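Local coordinates for glutathione S-transferase domain (Burkholderia graminis, PDB 4MF5), which binds glutathione and probably transfers it to electrophilic substrates, as expected of a glutathione S-transferase, at residues F230-V233 / Q234-L237. Sequence-based numbering, arbitrary orientation.
Sequences FPNV and QRAL
Arg235 reaches back one turn to Asn232 at the start of helix 231-242, and the two side chains run side by side. CB of Arg235 packs 3.4 Å from Asn232 O and close to Pro231 O. From there CG leaves anti to the backbone N (chi1 169°), and the chain bends at chi3, which turns the guanidinium back over the preceding turn. One face of that group lies over Asn232 O, which accepts the N-H of Ala236. NE of Arg235 comes within 3.5 Å of Asn232 OD1. The bond itself is made by Arg235 NH2, 2.9 Å from Asn232 OD1. It is nearly straight at the hydrogen (169°). The oxygen sits at the guanidinium edge, in its plane, while the amide plane is turned 76° against it. The same NH2 also bonds Arg193 O and NH1 bonds Glu194 O, so the group ties the helix to the chain just beyond helix 170-190. Asn232 is anchored as well, its ND2 bonded to Glu191 OE1. Beneath these side chains the i to i+4 ladder begins with Gln234 N to Phe230 O at 2.9 Å, and runs on to Leu237 N with Val233 O at 2.8 Å. CG of Gln234 rests 3.3 Å from Phe230 O. Val233, Ala236 and Leu237 pack on helix 203-216. Phe230 holds the N-cap position, and Glu187 takes the backbone N-H groups of Asn232 and Val233, placing its carboxylate where it probably interacts favourably with the helix dipole. This is a helix N-terminus with an i to i+3 side-chain hydrogen bond, built into the all-helical C-terminal domain of the glutathione transferase fold.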
loop_
_atom_site.group_PDB
_atom_site.type_symbol
_atom_site.label_atom_id
_atom_site.label_comp_id
_atom_site.label_asym_id
_atom_site.label_seq_id
_atom_site.Cartn_x
_atom_site.Cartn_y
_atom_site.Cartn_z
ATOM N N PHE A 230 9.109 -2.245 -22.804
ATOM C CA PHE A 230 8.442 -3.188 -21.897
ATOM C C PHE A 230 7.314 -3.876 -22.678
ATOM O O PHE A 230 6.134 -3.581 -22.485
ATOM C CB PHE A 230 7.921 -2.430 -20.671
ATOM C CG PHE A 230 8.978 -1.581 -20.018
ATOM C CD1 PHE A 230 9.934 -2.150 -19.172
ATOM C CD2 PHE A 230 9.036 -0.215 -20.249
ATOM C CE1 PHE A 230 10.925 -1.373 -18.591
ATOM C CE2 PHE A 230 10.037 0.558 -19.663
ATOM C CZ PHE A 230 10.961 -0.023 -18.827
ATOM N N PRO A 231 7.659 -4.808 -23.567
ATOM C CA PRO A 231 6.632 -5.371 -24.461
ATOM C C PRO A 231 5.548 -6.175 -23.725
ATOM O O PRO A 231 4.383 -6.130 -24.131
ATOM C CB PRO A 231 7.454 -6.246 -25.428
ATOM C CG PRO A 231 8.734 -6.509 -24.708
ATOM C CD PRO A 231 9.010 -5.240 -23.945
ATOM N N ASN A 232 5.902 -6.928 -22.695
ATOM C CA ASN A 232 4.875 -7.610 -21.924
ATOM C C ASN A 232 3.909 -6.632 -21.260
ATOM O O ASN A 232 2.704 -6.862 -21.220
ATOM C CB ASN A 232 5.473 -8.518 -20.856
ATOM C CG ASN A 232 6.117 -9.743 -21.430
ATOM O OD1 ASN A 232 5.428 -10.633 -21.956
ATOM N ND2 ASN A 232 7.392 -9.841 -21.275
ATOM N N VAL A 233 4.439 -5.546 -20.706
ATOM C CA VAL A 233 3.582 -4.512 -20.132
ATOM C C VAL A 233 2.673 -3.949 -21.224
ATOM O O VAL A 233 1.480 -3.750 -20.998
ATOM C CB VAL A 233 4.402 -3.392 -19.467
ATOM C CG1 VAL A 233 3.506 -2.232 -19.052
ATOM C CG2 VAL A 233 5.169 -3.914 -18.270
ATOM N N GLN A 234 3.220 -3.685 -22.410
ATOM C CA GLN A 234 2.390 -3.144 -23.478
ATOM C C GLN A 234 1.281 -4.103 -23.900
ATOM O O GLN A 234 0.172 -3.665 -24.185
ATOM C CB GLN A 234 3.251 -2.794 -24.705
ATOM C CG GLN A 234 4.240 -1.662 -24.403
ATOM C CD GLN A 234 4.733 -0.999 -25.654
ATOM O OE1 GLN A 234 5.286 -1.677 -26.599
ATOM N NE2 GLN A 234 4.543 0.262 -25.742
ATOM N N ARG A 235 1.587 -5.391 -23.955
ATOM C CA ARG A 235 0.598 -6.410 -24.247
ATOM C C ARG A 235 -0.533 -6.414 -23.237
ATOM O O ARG A 235 -1.720 -6.405 -23.602
ATOM C CB ARG A 235 1.294 -7.782 -24.231
ATOM C CG ARG A 235 0.402 -8.997 -24.250
ATOM C CD ARG A 235 1.148 -10.326 -24.252
ATOM N NE ARG A 235 2.089 -10.533 -23.147
ATOM C CZ ARG A 235 1.774 -10.822 -21.890
ATOM N NH1 ARG A 235 0.487 -10.884 -21.522
ATOM N NH2 ARG A 235 2.748 -11.071 -21.017
ATOM N N ALA A 236 -0.171 -6.466 -21.968
ATOM C CA ALA A 236 -1.175 -6.563 -20.918
ATOM C C ALA A 236 -1.961 -5.265 -20.799
ATOM O O ALA A 236 -3.170 -5.313 -20.556
ATOM C CB ALA A 236 -0.511 -6.954 -19.608
ATOM N N LEU A 237 -1.302 -4.115 -20.978
ATOM C CA LEU A 237 -2.008 -2.843 -20.933
ATOM C C LEU A 237 -3.055 -2.764 -22.059
ATOM O O LEU A 237 -4.192 -2.355 -21.843
ATOM C CB LEU A 237 -1.016 -1.699 -21.042
ATOM C CG LEU A 237 -1.659 -0.321 -21.096
ATOM C CD1 LEU A 237 -2.426 0.025 -19.844
ATOM C CD2 LEU A 237 -0.632 0.695 -21.414
#